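Local coordinates for protein catechol 1,2-dioxygenase (Acinetobacter sp., PDB 1DMH) that catalyses the iron(III)-dependent intradiol cleavage of catechol by dioxygen to cis,cis-muconate, an early step of the beta-ketoadipate pathway, at residues V229-L237 / L292-V303; G131-I140 / N187-L196. All blocks are in the same frame, centred on the assembly; numbering follows the deposited sequence.

Contact 1: residues V229-L237 / L292-V303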
loop_
_atom_site.group_PDB
_atom_site.type_symbol
_atom_site.label_atom_id
_atom_site.label_comp_id
_atom_site.label_asym_id
_atom_site.label_seq_id
_atom_site.Cartn_x
_atom_site.Cartn_y
_atom_site.Cartn_z
ATOM N N VAL A 229 -25.859 12.619 9.900
ATOM C CA VAL A 229 -27.059 13.418 10.053
ATOM C C VAL A 229 -26.834 14.638 9.158
ATOM O O VAL A 229 -25.809 15.327 9.261
ATOM C CB VAL A 229 -27.301 13.897 11.511
ATOM C CG1 VAL A 229 -28.648 14.661 11.598
ATOM C CG2 VAL A 229 -27.327 12.701 12.461
ATOM N N SER A 230 -27.762 14.877 8.244
ATOM C CA SER A 230 -27.672 16.053 7.387
ATOM C C SER A 230 -29.029 16.784 7.341
ATOM O O SER A 230 -30.093 16.178 7.558
ATOM C CB SER A 230 -27.193 15.674 5.976
ATOM O OG SER A 230 -28.024 14.730 5.358
ATOM N N ALA A 231 -28.976 18.088 7.092
ATOM C CA ALA A 231 -30.171 18.921 7.037
ATOM C C ALA A 231 -29.809 20.248 6.389
ATOM O O ALA A 231 -28.665 20.697 6.490
ATOM C CB ALA A 231 -30.690 19.170 8.442
ATOM N N ASP A 232 -30.779 20.891 5.746
ATOM C CA ASP A 232 -30.505 22.173 5.123
ATOM C C ASP A 232 -29.972 23.191 6.126
ATOM O O ASP A 232 -30.321 23.174 7.316
ATOM C CB ASP A 232 -31.763 22.698 4.437
ATOM C CG ASP A 232 -32.176 21.831 3.269
ATOM O OD1 ASP A 232 -31.334 21.608 2.379
ATOM O OD2 ASP A 232 -33.337 21.370 3.228
ATOM N N GLY A 233 -29.085 24.055 5.650
ATOM C CA GLY A 233 -28.508 25.071 6.513
ATOM C C GLY A 233 -27.477 24.589 7.524
ATOM O O GLY A 233 -26.875 25.393 8.243
ATOM N N HIS A 234 -27.251 23.282 7.596
ATOM C CA HIS A 234 -26.278 22.764 8.567
ATOM C C HIS A 234 -25.231 21.893 7.906
ATOM O O HIS A 234 -25.435 21.380 6.787
ATOM C CB HIS A 234 -26.964 21.935 9.654
ATOM C CG HIS A 234 -27.935 22.708 10.485
ATOM N ND1 HIS A 234 -29.174 23.088 10.018
ATOM C CD2 HIS A 234 -27.837 23.196 11.745
ATOM C CE1 HIS A 234 -29.800 23.775 10.956
ATOM N NE2 HIS A 234 -29.011 23.857 12.015
ATOM N N ARG A 235 -24.114 21.732 8.607
ATOM C CA ARG A 235 -23.026 20.895 8.108
ATOM C C ARG A 235 -23.405 19.436 8.361
ATOM O O ARG A 235 -24.203 19.134 9.256
ATOM C CB ARG A 235 -21.709 21.231 8.827
ATOM C CG ARG A 235 -21.285 22.704 8.685
ATOM C CD ARG A 235 -19.882 22.950 9.245
ATOM N NE ARG A 235 -19.778 22.579 10.651
ATOM C CZ ARG A 235 -18.643 22.586 11.345
ATOM N NH1 ARG A 235 -17.492 22.953 10.773
ATOM N NH2 ARG A 235 -18.657 22.225 12.624
ATOM N N LYS A 236 -22.851 18.532 7.564
ATOM C CA LYS A 236 -23.151 17.114 7.732
ATOM C C LYS A 236 -22.357 16.589 8.935
ATOM O O LYS A 236 -21.129 16.785 9.034
ATOM C CB LYS A 236 -22.784 16.349 6.475
ATOM C CG LYS A 236 -23.192 14.927 6.495
ATOM C CD LYS A 236 -22.756 14.314 5.186
ATOM C CE LYS A 236 -23.292 12.905 5.047
ATOM N NZ LYS A 236 -23.081 12.423 3.645
ATOM N N LEU A 237 -23.066 15.942 9.857
ATOM C CA LEU A 237 -22.447 15.418 11.077
ATOM C C LEU A 237 -22.093 13.952 10.890
ATOM O O LEU A 237 -22.911 13.171 10.421
ATOM C CB LEU A 237 -23.433 15.507 12.268
ATOM C CG LEU A 237 -23.024 15.580 13.753
ATOM C CD1 LEU A 237 -24.112 14.924 14.541
ATOM C CD2 LEU A 237 -21.670 15.008 14.024
ATOM N N LEU A 292 -26.883 19.763 15.624
ATOM C CA LEU A 292 -26.119 20.139 14.434
ATOM C C LEU A 292 -25.512 21.556 14.448
ATOM O O LEU A 292 -25.917 22.417 15.229
ATOM C CB LEU A 292 -27.012 19.983 13.199
ATOM C CG LEU A 292 -27.661 18.632 12.892
ATOM C CD1 LEU A 292 -28.398 18.757 11.577
ATOM C CD2 LEU A 292 -26.613 17.524 12.792
ATOM N N THR A 293 -24.524 21.779 13.589
ATOM C CA THR A 293 -23.900 23.089 13.481
ATOM C C THR A 293 -24.265 23.692 12.116
ATOM O O THR A 293 -24.530 22.976 11.136
ATOM C CB THR A 293 -22.361 23.006 13.629
ATOM O OG1 THR A 293 -21.832 22.133 12.630
ATOM C CG2 THR A 293 -21.977 22.457 14.991
ATOM N N ARG A 294 -24.298 25.023 12.075
ATOM C CA ARG A 294 -24.628 25.763 10.864
ATOM C C ARG A 294 -23.473 25.781 9.873
ATOM O O ARG A 294 -22.305 25.622 10.254
ATOM C CB ARG A 294 -24.962 27.225 11.191
ATOM C CG ARG A 294 -26.330 27.504 11.764
ATOM C CD ARG A 294 -26.619 29.001 11.604
ATOM N NE ARG A 294 -27.991 29.352 11.965
ATOM C CZ ARG A 294 -28.448 29.420 13.214
ATOM N NH1 ARG A 294 -27.637 29.160 14.239
ATOM N NH2 ARG A 294 -29.713 29.765 13.442
ATOM N N LEU A 295 -23.816 26.003 8.607
ATOM C CA LEU A 295 -22.834 26.098 7.536
ATOM C C LEU A 295 -21.925 27.285 7.854
ATOM O O LEU A 295 -22.294 28.167 8.629
ATOM C CB LEU A 295 -23.528 26.320 6.189
ATOM C CG LEU A 295 -24.395 25.173 5.678
ATOM C CD1 LEU A 295 -25.091 25.603 4.408
ATOM C CD2 LEU A 295 -23.537 23.936 5.418
ATOM N N VAL A 296 -20.735 27.295 7.265
ATOM C CA VAL A 296 -19.783 28.368 7.503
ATOM C C VAL A 296 -19.700 29.149 6.200
ATOM O O VAL A 296 -19.228 28.635 5.186
ATOM C CB VAL A 296 -18.398 27.792 7.912
ATOM C CG1 VAL A 296 -17.401 28.908 8.104
ATOM C CG2 VAL A 296 -18.536 26.996 9.191
ATOM N N ASP A 297 -20.194 30.383 6.244
ATOM C CA ASP A 297 -20.250 31.262 5.079
ATOM C C ASP A 297 -20.892 30.534 3.902
ATOM O O ASP A 297 -20.362 30.520 2.780
ATOM C CB ASP A 297 -18.856 31.789 4.704
ATOM C CG ASP A 297 -18.223 32.638 5.823
ATOM O OD1 ASP A 297 -18.892 33.575 6.351
ATOM O OD2 ASP A 297 -17.042 32.371 6.164
ATOM N N GLY A 298 -22.043 29.926 4.191
ATOM C CA GLY A 298 -22.800 29.208 3.193
ATOM C C GLY A 298 -22.237 27.888 2.728
ATOM O O GLY A 298 -22.766 27.303 1.795
ATOM N N VAL A 299 -21.175 27.400 3.352
ATOM C CA VAL A 299 -20.601 26.124 2.919
ATOM C C VAL A 299 -20.263 25.166 4.058
ATOM O O VAL A 299 -20.001 25.584 5.195
ATOM C CB VAL A 299 -19.298 26.319 2.092
ATOM C CG1 VAL A 299 -19.581 27.134 0.836
ATOM C CG2 VAL A 299 -18.245 27.004 2.947
ATOM N N ASP A 300 -20.278 23.876 3.730
ATOM C CA ASP A 300 -19.936 22.833 4.697
ATOM C C ASP A 300 -18.430 22.648 4.571
ATOM O O ASP A 300 -17.960 21.936 3.679
ATOM C CB ASP A 300 -20.617 21.501 4.383
ATOM C CG ASP A 300 -20.422 20.507 5.500
ATOM O OD1 ASP A 300 -19.408 20.631 6.211
ATOM O OD2 ASP A 300 -21.256 19.617 5.666
ATOM N N ASN A 301 -17.684 23.285 5.468
ATOM C CA ASN A 301 -16.230 23.236 5.406
ATOM C C ASN A 301 -15.589 21.922 5.854
ATOM O O ASN A 301 -14.370 21.760 5.750
ATOM C CB ASN A 301 -15.623 24.385 6.220
ATOM C CG ASN A 301 -16.005 24.344 7.691
ATOM O OD1 ASN A 301 -15.284 24.890 8.540
ATOM N ND2 ASN A 301 -17.142 23.731 8.004
ATOM N N GLN A 302 -16.393 20.970 6.308
ATOM C CA GLN A 302 -15.813 19.727 6.784
ATOM C C GLN A 302 -16.356 18.424 6.168
ATOM O O GLN A 302 -15.958 17.341 6.586
ATOM C CB GLN A 302 -15.893 19.725 8.323
ATOM C CG GLN A 302 -17.294 20.037 8.945
ATOM C CD GLN A 302 -18.244 18.830 8.977
ATOM O OE1 GLN A 302 -19.108 18.625 8.096
ATOM N NE2 GLN A 302 -18.070 18.011 9.998
ATOM N N VAL A 303 -17.234 18.511 5.166
ATOM C CA VAL A 303 -17.745 17.284 4.559
ATOM C C VAL A 303 -16.589 16.572 3.888
ATOM O O VAL A 303 -15.708 17.204 3.297
ATOM C CB VAL A 303 -18.735 17.445 3.372
ATOM C CG1 VAL A 303 -19.950 16.614 3.622
ATOM C CG2 VAL A 303 -18.997 18.875 3.049
HETATM O O HOH W 1 -23.870 19.602 12.007
#
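Arg235 and Thr293 hold the two loops together through both backbone and side chain. In the backbone, Arg235 N gives its hydrogen to Thr293 O at 2.8 Å, and two residues on along the chain, Leu295 N gives its hydrogen to Gly233 O; together they make a single bridge centred on His234 and Arg294. A water adds a third tie, accepting from Thr293 N and donating to Arg235 O.

The side-chain bonds start from the arginine, whose chain bends at chi3 (-58°) and turns the guanidinium edge onto Thr293. Arg235 NE meets Thr293 OG1 at 2.9 Å and Arg235 NH2 meets the same oxygen at 3.2 Å, both almost in the guanidinium plane. CG of Gln302 lies over one face of that group, and NH1 continues into a salt bridge with Asp92. The carboxylate of Asp300 splits its work: Asp300 OD2 takes Lys236 N at 2.7 Å, nearly straight at 169°, on the syn side but tilted out of the carboxylate plane, while OD1 accepts from Gln302 N in an Asx turn; the two bonds together would hold the carboxylate's rotation.

Apolar contacts gather on Leu292. Leu292 CD2 sits 3.7 Å from Val229 CG1 and also touches Leu237 CB, its CD1 packs on Ala231 CB, and Leu292 CB lies 3.6 Å from His234 CD2.

Around this loop pair, Leu290 of strand 283-291 packs against Val229 and Leu237, Phe141 at the end of strand 133-141 bonds the Leu292 backbone, and helix 80-94 borders Asn301 and Gln302.

Contact 2: residues G131-I140 / N187-L196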
loop_
_atom_site.group_PDB
_atom_site.type_symbol
_atom_site.label_atom_id
_atom_site.label_comp_id
_atom_site.label_asym_id
_atom_site.label_seq_id
_atom_site.Cartn_x
_atom_site.Cartn_y
_atom_site.Cartn_z
ATOM N N GLY A 131 -29.706 -12.068 18.202
ATOM C CA GLY A 131 -29.967 -10.652 18.281
ATOM C C GLY A 131 -30.847 -10.319 19.455
ATOM O O GLY A 131 -31.780 -11.053 19.760
ATOM N N HIS A 132 -30.541 -9.223 20.133
ATOM C CA HIS A 132 -31.338 -8.759 21.265
ATOM C C HIS A 132 -31.987 -7.461 20.777
ATOM O O HIS A 132 -31.297 -6.554 20.318
ATOM C CB HIS A 132 -30.440 -8.500 22.473
ATOM C CG HIS A 132 -31.187 -8.062 23.692
ATOM N ND1 HIS A 132 -32.215 -8.799 24.238
ATOM C CD2 HIS A 132 -31.066 -6.956 24.466
ATOM C CE1 HIS A 132 -32.698 -8.166 25.293
ATOM N NE2 HIS A 132 -32.019 -7.045 25.455
ATOM N N THR A 133 -33.311 -7.383 20.857
ATOM C CA THR A 133 -34.039 -6.209 20.387
ATOM C C THR A 133 -33.574 -4.919 21.010
ATOM O O THR A 133 -33.408 -4.840 22.214
ATOM C CB THR A 133 -35.547 -6.345 20.645
ATOM O OG1 THR A 133 -36.003 -7.567 20.071
ATOM C CG2 THR A 133 -36.316 -5.200 19.984
ATOM N N LEU A 134 -33.395 -3.903 20.172
ATOM C CA LEU A 134 -32.943 -2.583 20.609
ATOM C C LEU A 134 -33.868 -1.531 20.008
ATOM O O LEU A 134 -34.102 -1.543 18.798
ATOM C CB LEU A 134 -31.525 -2.310 20.080
ATOM C CG LEU A 134 -30.592 -1.268 20.706
ATOM C CD1 LEU A 134 -29.870 -0.584 19.581
ATOM C CD2 LEU A 134 -31.289 -0.301 21.586
ATOM N N ILE A 135 -34.400 -0.641 20.846
ATOM C CA ILE A 135 -35.257 0.469 20.380
ATOM C C ILE A 135 -34.312 1.670 20.551
ATOM O O ILE A 135 -33.910 1.983 21.675
ATOM C CB ILE A 135 -36.516 0.695 21.304
ATOM C CG1 ILE A 135 -37.395 -0.554 21.316
ATOM C CG2 ILE A 135 -37.322 1.924 20.860
ATOM C CD1 ILE A 135 -37.863 -0.971 19.969
ATOM N N LEU A 136 -33.939 2.326 19.457
ATOM C CA LEU A 136 -33.014 3.457 19.536
ATOM C C LEU A 136 -33.782 4.677 19.033
ATOM O O LEU A 136 -34.354 4.661 17.953
ATOM C CB LEU A 136 -31.823 3.187 18.635
ATOM C CG LEU A 136 -30.449 3.872 18.718
ATOM C CD1 LEU A 136 -29.982 4.023 17.279
ATOM C CD2 LEU A 136 -30.450 5.197 19.434
ATOM N N HIS A 137 -33.797 5.735 19.819
ATOM C CA HIS A 137 -34.527 6.908 19.392
ATOM C C HIS A 137 -33.913 8.181 19.955
ATOM O O HIS A 137 -33.084 8.152 20.865
ATOM C CB HIS A 137 -36.000 6.756 19.808
ATOM C CG HIS A 137 -36.204 6.601 21.286
ATOM N ND1 HIS A 137 -36.435 7.671 22.122
ATOM C CD2 HIS A 137 -36.169 5.504 22.083
ATOM C CE1 HIS A 137 -36.537 7.243 23.369
ATOM N NE2 HIS A 137 -36.379 5.932 23.373
ATOM N N GLY A 138 -34.308 9.304 19.380
ATOM C CA GLY A 138 -33.785 10.562 19.846
ATOM C C GLY A 138 -34.377 11.697 19.061
ATOM O O GLY A 138 -35.270 11.500 18.240
ATOM N N THR A 139 -33.870 12.892 19.322
ATOM C CA THR A 139 -34.340 14.085 18.645
ATOM C C THR A 139 -33.148 14.749 17.977
ATOM O O THR A 139 -32.035 14.693 18.496
ATOM C CB THR A 139 -34.952 15.099 19.659
ATOM O OG1 THR A 139 -36.076 14.505 20.327
ATOM C CG2 THR A 139 -35.392 16.387 18.933
ATOM N N ILE A 140 -33.372 15.356 16.817
ATOM C CA ILE A 140 -32.300 16.076 16.147
ATOM C C ILE A 140 -32.557 17.570 16.388
ATOM O O ILE A 140 -33.653 18.051 16.135
ATOM C CB ILE A 140 -32.290 15.813 14.625
ATOM C CG1 ILE A 140 -32.083 14.319 14.358
ATOM C CG2 ILE A 140 -31.199 16.673 13.955
ATOM C CD1 ILE A 140 -30.784 13.757 14.957
ATOM N N ASN A 187 -41.604 16.442 14.997
ATOM C CA ASN A 187 -41.015 16.857 16.251
ATOM C C ASN A 187 -39.514 16.658 16.229
ATOM O O ASN A 187 -38.876 16.658 17.287
ATOM C CB ASN A 187 -41.705 16.149 17.411
ATOM C CG ASN A 187 -43.182 16.490 17.466
ATOM O OD1 ASN A 187 -43.571 17.642 17.257
ATOM N ND2 ASN A 187 -44.012 15.493 17.743
ATOM N N GLY A 188 -38.957 16.494 15.038
ATOM C CA GLY A 188 -37.523 16.328 14.901
ATOM C C GLY A 188 -37.004 15.023 15.485
ATOM O O GLY A 188 -35.821 14.914 15.831
ATOM N N GLN A 189 -37.880 14.024 15.574
ATOM C CA GLN A 189 -37.497 12.742 16.132
ATOM C C GLN A 189 -37.277 11.595 15.142
ATOM O O GLN A 189 -37.810 11.588 14.029
ATOM C CB GLN A 189 -38.520 12.329 17.188
ATOM C CG GLN A 189 -38.573 13.296 18.363
ATOM C CD GLN A 189 -39.495 12.829 19.484
ATOM O OE1 GLN A 189 -40.657 12.488 19.257
ATOM N NE2 GLN A 189 -38.977 12.830 20.707
ATOM N N TYR A 190 -36.453 10.637 15.549
ATOM C CA TYR A 190 -36.187 9.446 14.742
ATOM C C TYR A 190 -36.320 8.296 15.728
ATOM O O TYR A 190 -36.069 8.451 16.927
ATOM C CB TYR A 190 -34.773 9.483 14.138
ATOM C CG TYR A 190 -33.642 9.296 15.144
ATOM C CD1 TYR A 190 -33.141 10.378 15.873
ATOM C CD2 TYR A 190 -33.114 8.036 15.397
ATOM C CE1 TYR A 190 -32.141 10.208 16.838
ATOM C CE2 TYR A 190 -32.113 7.854 16.358
ATOM C CZ TYR A 190 -31.631 8.944 17.074
ATOM O OH TYR A 190 -30.653 8.765 18.033
ATOM N N ARG A 191 -36.753 7.151 15.247
ATOM C CA ARG A 191 -36.890 6.021 16.123
ATOM C C ARG A 191 -36.680 4.788 15.284
ATOM O O ARG A 191 -37.227 4.679 14.183
ATOM C CB ARG A 191 -38.279 6.015 16.742
ATOM C CG ARG A 191 -38.548 4.841 17.657
ATOM C CD ARG A 191 -39.964 4.927 18.190
ATOM N NE ARG A 191 -40.411 3.676 18.810
ATOM C CZ ARG A 191 -40.339 3.402 20.113
ATOM N NH1 ARG A 191 -39.856 4.317 20.962
ATOM N NH2 ARG A 191 -40.778 2.217 20.569
ATOM N N VAL A 192 -35.849 3.873 15.760
ATOM C CA VAL A 192 -35.650 2.659 15.000
ATOM C C VAL A 192 -35.705 1.467 15.893
ATOM O O VAL A 192 -35.440 1.564 17.090
ATOM C CB VAL A 192 -34.288 2.608 14.271
ATOM C CG1 VAL A 192 -34.223 3.681 13.282
ATOM C CG2 VAL A 192 -33.143 2.739 15.260
ATOM N N ARG A 193 -36.096 0.349 15.304
ATOM C CA ARG A 193 -36.090 -0.910 16.016
ATOM C C ARG A 193 -34.982 -1.722 15.304
ATOM O O ARG A 193 -34.994 -1.864 14.075
ATOM C CB ARG A 193 -37.439 -1.628 15.907
ATOM C CG ARG A 193 -37.320 -3.069 16.365
ATOM C CD ARG A 193 -38.632 -3.832 16.388
ATOM N NE ARG A 193 -38.317 -5.234 16.626
ATOM C CZ ARG A 193 -39.210 -6.177 16.892
ATOM N NH1 ARG A 193 -40.486 -5.868 16.954
ATOM N NH2 ARG A 193 -38.813 -7.424 17.107
ATOM N N THR A 194 -34.008 -2.220 16.065
ATOM C CA THR A 194 -32.937 -3.003 15.470
ATOM C C THR A 194 -32.440 -3.986 16.548
ATOM O O THR A 194 -33.236 -4.406 17.397
ATOM C CB THR A 194 -31.809 -2.076 14.976
ATOM O OG1 THR A 194 -30.845 -2.849 14.263
ATOM C CG2 THR A 194 -31.145 -1.349 16.130
ATOM N N ILE A 195 -31.172 -4.396 16.501
ATOM C CA ILE A 195 -30.641 -5.273 17.547
ATOM C C ILE A 195 -29.344 -4.658 18.086
ATOM O O ILE A 195 -28.723 -3.826 17.415
ATOM C CB ILE A 195 -30.320 -6.718 17.035
ATOM C CG1 ILE A 195 -29.301 -6.655 15.903
ATOM C CG2 ILE A 195 -31.594 -7.430 16.585
ATOM C CD1 ILE A 195 -28.801 -8.012 15.466
ATOM N N LEU A 196 -28.950 -5.049 19.294
ATOM C CA LEU A 196 -27.705 -4.553 19.883
ATOM C C LEU A 196 -26.532 -5.144 19.136
ATOM O O LEU A 196 -26.438 -6.355 18.979
ATOM C CB LEU A 196 -27.555 -4.966 21.341
ATOM C CG LEU A 196 -27.949 -3.995 22.436
ATOM C CD1 LEU A 196 -27.605 -4.653 23.764
ATOM C CD2 LEU A 196 -27.194 -2.683 22.303
HETATM O O HOH W 2 -28.152 -8.107 20.070
HETATM O O HOH W 3 -35.942 -8.139 17.197
#
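Tyr190 and Arg191, neighbours on one strand and so on opposite faces of the sheet, are steered by different first torsions. In Tyr190, CG stands between the backbone N and the carbonyl carbon (chi1 70°), which folds the ring back over the neighbouring strand at Gly138: Tyr190 CE1 comes to 3.4 Å from Gly138 CA, and the glycine nitrogen lies over one ring face. Arg191 has CG opposite its own N (chi1 178°) and an extended chain, carrying the guanidinium past His137 to Ile135, whose CG2 rests over one of its faces, 3.4 Å from Arg191 CZ; Arg191 NH2 is hydrogen-bonded to Asn277 OD1. On the way, Arg191 CG passes His137 CB, the two side chains running side by side.

Between the two faces runs an antiparallel ladder. Leu134, Leu136 and Gly138 form hydrogen-bonded pairs with Thr194, Val192 and Tyr190, and Thr194 N meets Leu134 O at 2.8 Å. At one end Ile140 N binds Gly188 O at 2.7 Å; at the other, a water accepts from His132 N and donates to Leu196 O. A second water links Thr133 OG1 to Arg193 NH2, which also forms a salt bridge with Glu280.

On the face with Tyr190, Leu136 CB packs 3.7 Å from Val192 CG2 and Leu134 CD1 touches Thr194 CG2 at 3.8 Å. This apolar layer meets Ile155 of strand 152-157 and strand 220-230, where Leu134 touches Ile225; Tyr190 OH is hydrogen-bonded to Phe288 O and to Tyr227 OH. Two layers of strands packed face against face make the beta sandwich of the intradiol dioxygenases, and the Leu134 end lies directly behind the catechol-binding part of strand 220-230.

How the contacts relate
Contact 2 comes first along the chain and closes before contact 1 opens. Their centres are about 24 Å apart, yet both reach the same mixed sheet and touch at one point, where Ile140 CG2 packs 4.0 Å from Val229 CG1 and also meets Leu292. Strand 283-291 connects them: it pairs in parallel with strand 133-141 of contact 2 and then runs directly into segment 292-303 of contact 1. Strand 220-230 is the other link, since it carries the iron ligands His224 and His226, lies against the apolar face of contact 2, and ends in contact 1. The iron-binding strand thus lies against contact 2 and ends in contact 1, and both contacts belong to the beta-rich dioxygenase part of the subunit.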